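Local coordinates for protein B-agarase (Saccharophagus degradans, PDB 4BQ2) that hydrolyses beta-1,4 linkages of agarose as a family 50 exo-beta-agarase, probably releasing neoagarobiose from chain ends, at residues A[715-720]-A[726-731]; A[651-656]-A[681-686]. One frame throughout, in Å; residues are numbered along the deposited sequence.

Interaction 1 (A[715-720]-A[726-731]); sequences NYNVGF and TPYQEM
The backbone link between the segments is a single hydrogen bond, from Y728 N to F720 O at 2.8 Å. The same oxygen takes a CA-H...O contact from P727 CA, 3.3 Å away, and faces the rim of the Y728 ring, roughly in the ring's own plane.

Polar groups also border that ring. G719 O lies 3.3 Å from Y728 CD2 and accepts a hydrogen bond from R676, whose guanidinium makes a cation-pi contact with the tyrosine. At the phenol end, N717 OD1 approaches Y728 OH to 3.1 Å, amide and ring planes being 52° apart. N717 reaches this far because its CG stands anti to the backbone N (chi1 174°). The phenol hydroxyl itself is hydrogen-bonded to D703, and N717 ND2 to A657 O.

Y728 is the N-cap residue of helix 729-739, which follows strand 693-699 in the (beta/alpha)8 barrel; the 715-720 segment belongs to the long loop joining the two.

Apolar packing comes from the helix's first turn. M731 CB sits 3.8 Å from the F720 ring centroid, almost directly over one face, a CH-pi contact. The methionine chain bends twice, which brings its CE back to the same side of the ring as CB, 3.9 Å from F720 CE1. F720 also meets W698 edge-to-face.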
loop_
_atom_site.group_PDB
_atom_site.type_symbol
_atom_site.label_atom_id
_atom_site.label_comp_id
_atom_site.label_asym_id
_atom_site.label_seq_id
_atom_site.Cartn_x
_atom_site.Cartn_y
_atom_site.Cartn_z
ATOM N N ASN A 715 -8.020 3.243 -5.436
ATOM C CA ASN A 715 -8.471 4.463 -6.099
ATOM C C ASN A 715 -8.012 5.688 -5.341
ATOM O O ASN A 715 -8.805 6.584 -5.049
ATOM C CB ASN A 715 -10.026 4.456 -6.277
ATOM C CG ASN A 715 -10.798 4.393 -4.947
ATOM O OD1 ASN A 715 -10.255 4.016 -3.898
ATOM N ND2 ASN A 715 -12.075 4.792 -4.988
ATOM N N TYR A 716 -6.719 5.726 -5.005
ATOM C CA TYR A 716 -6.196 6.666 -4.024
ATOM C C TYR A 716 -5.538 7.947 -4.552
ATOM O O TYR A 716 -4.920 7.943 -5.618
ATOM C CB TYR A 716 -5.096 5.937 -3.206
ATOM C CG TYR A 716 -5.459 4.643 -2.491
ATOM C CD1 TYR A 716 -6.775 4.373 -2.073
ATOM C CD2 TYR A 716 -4.459 3.717 -2.158
ATOM C CE1 TYR A 716 -7.094 3.205 -1.407
ATOM C CE2 TYR A 716 -4.757 2.552 -1.457
ATOM C CZ TYR A 716 -6.063 2.297 -1.075
ATOM O OH TYR A 716 -6.364 1.137 -0.371
ATOM N N ASN A 717 -5.560 9.000 -3.734
ATOM C CA ASN A 717 -4.797 10.221 -3.997
ATOM C C ASN A 717 -3.389 10.064 -3.480
ATOM O O ASN A 717 -3.032 10.651 -2.479
ATOM C CB ASN A 717 -5.464 11.462 -3.372
ATOM C CG ASN A 717 -4.605 12.729 -3.501
ATOM O OD1 ASN A 717 -3.860 12.930 -4.511
ATOM N ND2 ASN A 717 -4.650 13.552 -2.488
ATOM N N VAL A 718 -2.579 9.285 -4.186
ATOM C CA VAL A 718 -1.256 8.969 -3.702
ATOM C C VAL A 718 -0.184 9.440 -4.681
ATOM O O VAL A 718 0.987 9.104 -4.518
ATOM C CB VAL A 718 -1.133 7.473 -3.343
ATOM C CG1 VAL A 718 -2.050 7.174 -2.169
ATOM C CG2 VAL A 718 -1.463 6.572 -4.524
ATOM N N GLY A 719 -0.594 10.256 -5.662
ATOM C CA GLY A 719 0.343 10.726 -6.702
ATOM C C GLY A 719 1.086 11.993 -6.322
ATOM O O GLY A 719 0.593 12.792 -5.514
ATOM N N PHE A 720 2.286 12.153 -6.883
ATOM C CA PHE A 720 2.883 13.490 -7.041
ATOM C C PHE A 720 2.245 14.231 -8.226
ATOM O O PHE A 720 2.317 15.446 -8.300
ATOM C CB PHE A 720 4.417 13.392 -7.195
ATOM C CG PHE A 720 5.151 13.561 -5.898
ATOM C CD1 PHE A 720 4.929 12.688 -4.839
ATOM C CD2 PHE A 720 6.032 14.634 -5.720
ATOM C CE1 PHE A 720 5.619 12.852 -3.630
ATOM C CE2 PHE A 720 6.702 14.806 -4.517
ATOM C CZ PHE A 720 6.497 13.919 -3.461
ATOM N N THR A 726 -0.612 16.549 -14.001
ATOM C CA THR A 726 -0.291 17.861 -13.415
ATOM C C THR A 726 0.219 17.645 -12.002
ATOM O O THR A 726 -0.468 17.008 -11.193
ATOM C CB THR A 726 -1.526 18.806 -13.368
ATOM O OG1 THR A 726 -2.017 18.985 -14.708
ATOM C CG2 THR A 726 -1.149 20.198 -12.813
ATOM N N PRO A 727 1.392 18.209 -11.686
ATOM C CA PRO A 727 1.942 17.972 -10.348
ATOM C C PRO A 727 1.105 18.613 -9.259
ATOM O O PRO A 727 0.587 19.705 -9.452
ATOM C CB PRO A 727 3.276 18.689 -10.396
ATOM C CG PRO A 727 3.677 18.582 -11.841
ATOM C CD PRO A 727 2.381 18.836 -12.578
ATOM N N TYR A 728 0.997 17.938 -8.111
ATOM C CA TYR A 728 0.534 18.617 -6.902
ATOM C C TYR A 728 1.684 19.447 -6.418
ATOM O O TYR A 728 2.669 18.891 -5.925
ATOM C CB TYR A 728 0.191 17.598 -5.830
ATOM C CG TYR A 728 -1.002 16.746 -6.177
ATOM C CD1 TYR A 728 -2.298 17.231 -5.955
ATOM C CD2 TYR A 728 -0.852 15.482 -6.754
ATOM C CE1 TYR A 728 -3.412 16.449 -6.254
ATOM C CE2 TYR A 728 -1.969 14.695 -7.068
ATOM C CZ TYR A 728 -3.245 15.200 -6.809
ATOM O OH TYR A 728 -4.376 14.479 -7.093
ATOM N N GLN A 729 1.582 20.773 -6.539
ATOM C CA GLN A 729 2.682 21.644 -6.119
ATOM C C GLN A 729 3.008 21.543 -4.647
ATOM O O GLN A 729 4.159 21.742 -4.254
ATOM C CB GLN A 729 2.423 23.115 -6.487
ATOM C CG GLN A 729 2.517 23.405 -7.994
ATOM C CD GLN A 729 3.945 23.340 -8.563
ATOM O OE1 GLN A 729 4.947 23.367 -7.828
ATOM N NE2 GLN A 729 4.040 23.252 -9.893
ATOM N N GLU A 730 2.003 21.256 -3.815
ATOM C CA GLU A 730 2.258 21.050 -2.363
ATOM C C GLU A 730 3.224 19.877 -2.144
ATOM O O GLU A 730 4.030 19.896 -1.216
ATOM C CB GLU A 730 0.940 20.780 -1.601
ATOM C CG GLU A 730 -0.055 21.957 -1.726
ATOM C CD GLU A 730 -0.900 21.916 -2.989
ATOM O OE1 GLU A 730 -0.665 21.076 -3.898
ATOM O OE2 GLU A 730 -1.835 22.733 -3.085
ATOM N N MET A 731 3.129 18.849 -2.983
ATOM C CA MET A 731 3.998 17.665 -2.822
ATOM C C MET A 731 5.410 17.977 -3.358
ATOM O O MET A 731 6.438 17.632 -2.726
ATOM C CB MET A 731 3.385 16.435 -3.515
ATOM C CG MET A 731 2.111 15.875 -2.863
ATOM S SD MET A 731 2.196 15.738 -1.047
ATOM C CE MET A 731 3.613 14.679 -0.873
#

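Interaction 2 (A[651-656]-A[681-686])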
loop_
_atom_site.group_PDB
_atom_site.type_symbol
_atom_site.label_atom_id
_atom_site.label_comp_id
_atom_site.label_asym_id
_atom_site.label_seq_id
_atom_site.Cartn_x
_atom_site.Cartn_y
_atom_site.Cartn_z
ATOM N N GLY A 651 10.395 1.000 1.209
ATOM C CA GLY A 651 10.081 0.799 -0.223
ATOM C C GLY A 651 8.851 1.578 -0.641
ATOM O O GLY A 651 8.685 1.894 -1.843
ATOM N N GLU A 652 7.998 1.873 0.349
ATOM C CA GLU A 652 6.682 2.542 0.151
ATOM C C GLU A 652 6.232 3.289 1.396
ATOM O O GLU A 652 6.336 2.764 2.508
ATOM C CB GLU A 652 5.597 1.507 -0.174
ATOM C CG GLU A 652 5.912 0.705 -1.416
ATOM C CD GLU A 652 4.895 -0.360 -1.746
ATOM O OE1 GLU A 652 3.774 -0.390 -1.160
ATOM O OE2 GLU A 652 5.239 -1.169 -2.607
ATOM N N PHE A 653 5.733 4.506 1.177
ATOM C CA PHE A 653 4.855 5.219 2.113
ATOM C C PHE A 653 4.044 6.179 1.250
ATOM O O PHE A 653 4.370 6.405 0.068
ATOM C CB PHE A 653 5.624 5.992 3.197
ATOM C CG PHE A 653 6.355 7.237 2.702
ATOM C CD1 PHE A 653 7.530 7.125 1.957
ATOM C CD2 PHE A 653 5.898 8.522 3.052
ATOM C CE1 PHE A 653 8.214 8.274 1.522
ATOM C CE2 PHE A 653 6.585 9.672 2.639
ATOM C CZ PHE A 653 7.735 9.548 1.863
ATOM N N HIS A 654 3.005 6.739 1.841
ATOM C CA HIS A 654 2.236 7.800 1.181
ATOM C C HIS A 654 1.293 8.517 2.134
ATOM O O HIS A 654 1.046 8.017 3.223
ATOM C CB HIS A 654 1.534 7.363 -0.127
ATOM C CG HIS A 654 0.460 6.304 0.001
ATOM N ND1 HIS A 654 -0.522 6.287 0.989
ATOM C CD2 HIS A 654 0.181 5.262 -0.808
ATOM C CE1 HIS A 654 -1.325 5.256 0.798
ATOM N NE2 HIS A 654 -0.913 4.609 -0.278
ATOM N N ILE A 655 0.802 9.690 1.725
ATOM C CA ILE A 655 -0.303 10.384 2.431
ATOM C C ILE A 655 -1.196 10.978 1.343
ATOM O O ILE A 655 -0.692 11.555 0.381
ATOM C CB ILE A 655 0.238 11.541 3.313
ATOM C CG1 ILE A 655 1.218 11.005 4.361
ATOM C CG2 ILE A 655 -0.903 12.280 4.019
ATOM C CD1 ILE A 655 2.686 11.286 4.043
ATOM N N GLY A 656 -2.509 10.789 1.452
ATOM C CA GLY A 656 -3.447 11.392 0.476
ATOM C C GLY A 656 -4.470 12.311 1.121
ATOM O O GLY A 656 -4.546 12.436 2.361
ATOM N N LYS A 681 6.807 15.801 4.959
ATOM C CA LYS A 681 7.986 16.307 5.642
ATOM C C LYS A 681 8.236 15.640 7.002
ATOM O O LYS A 681 9.387 15.327 7.352
ATOM C CB LYS A 681 7.916 17.830 5.744
ATOM C CG LYS A 681 8.126 18.507 4.380
ATOM C CD LYS A 681 8.211 20.018 4.486
ATOM C CE LYS A 681 6.913 20.645 4.972
ATOM N NZ LYS A 681 6.991 22.080 4.660
ATOM N N ASP A 682 7.159 15.375 7.733
ATOM C CA ASP A 682 7.264 14.683 9.023
ATOM C C ASP A 682 7.720 13.250 8.859
ATOM O O ASP A 682 8.592 12.779 9.609
ATOM C CB ASP A 682 5.928 14.636 9.775
ATOM C CG ASP A 682 5.478 16.001 10.333
ATOM O OD1 ASP A 682 6.240 16.989 10.423
ATOM O OD2 ASP A 682 4.291 16.070 10.677
ATOM N N TYR A 683 7.118 12.542 7.899
ATOM C CA TYR A 683 7.541 11.197 7.631
ATOM C C TYR A 683 9.024 11.127 7.263
ATOM O O TYR A 683 9.776 10.328 7.830
ATOM C CB TYR A 683 6.719 10.569 6.489
ATOM C CG TYR A 683 6.926 9.087 6.350
ATOM C CD1 TYR A 683 8.071 8.556 5.690
ATOM C CD2 TYR A 683 5.986 8.198 6.840
ATOM C CE1 TYR A 683 8.255 7.172 5.571
ATOM C CE2 TYR A 683 6.156 6.838 6.702
ATOM C CZ TYR A 683 7.311 6.327 6.080
ATOM O OH TYR A 683 7.469 4.948 5.926
ATOM N N MET A 684 9.426 11.899 6.254
ATOM C CA MET A 684 10.828 11.901 5.835
ATOM C C MET A 684 11.810 12.330 6.938
ATOM O O MET A 684 12.927 11.792 7.016
ATOM C CB MET A 684 11.009 12.748 4.576
ATOM C CG MET A 684 10.450 12.082 3.310
ATOM S SD MET A 684 11.064 10.418 2.954
ATOM C CE MET A 684 12.819 10.760 2.738
ATOM N N GLN A 685 11.410 13.268 7.799
ATOM C CA GLN A 685 12.255 13.633 8.953
ATOM C C GLN A 685 12.522 12.429 9.812
ATOM O O GLN A 685 13.638 12.250 10.321
ATOM C CB GLN A 685 11.643 14.733 9.844
ATOM C CG GLN A 685 12.641 15.332 10.860
ATOM C CD GLN A 685 13.819 15.995 10.162
ATOM O OE1 GLN A 685 13.627 16.731 9.209
ATOM N NE2 GLN A 685 15.033 15.686 10.579
ATOM N N SER A 686 11.484 11.616 10.002
ATOM C CA SER A 686 11.582 10.403 10.789
ATOM C C SER A 686 12.583 9.402 10.166
ATOM O O SER A 686 13.353 8.723 10.886
ATOM C CB SER A 686 10.180 9.769 10.885
ATOM O OG SER A 686 10.151 8.776 11.869
#
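F653 and Y683 form an offset stack that accounts for most of the buried area. Their ring planes are only 4° from parallel and the centroids are 4.0 Å apart, with the two side chains running past each other in opposite directions. F653 CD2 lies over the centre of the tyrosine ring, whereas Y683 CD1 meets the phenylalanine face nearer its rim. The overlap extends to the start of the phenylalanine side chain: F653 CB rests on the phenol end of the same tyrosine face, 3.4 Å from Y683 CZ. Y683 points across from the helix with CG anti to its own N (chi1 -168°), and its hydroxyl is held by a hydrogen bond to S628 O.

M684, the next residue of the helix, adds a Met-aromatic contact. Its SD is 3.6 Å from F653 CZ and approaches the ring obliquely. W698 also meets F653 edge-to-face.

E652, pointing the other way, has its carboxylate bound by R603, Y629 and a glycerol. The whole is strand-to-helix packing of a (beta/alpha)8 barrel, in which helix 673-688 packs on the chain that continues strand 648-652.

In the fold
Along the chain, interaction 2 comes first: strand 648-652 runs into 651-656, and 24 residues, including the first turns of helix 673-688, lie between it and 681-686. Strand 693-699 then follows, pairing in parallel with 648-652. Only after it does interaction 1 close a much shorter loop, with five residues between its segments, leading into helix 729-739. The two closures are therefore in series, neither nested nor crossed. They still touch, with V718 CG1 3.2 Å from H654 CD2. W698 and R676, outside both, bridge them, R676 also bonding to I655 O. Together the contacts tie strand 648-652, helix 673-688 and the loop between strand 693-699 and helix 729-739 together.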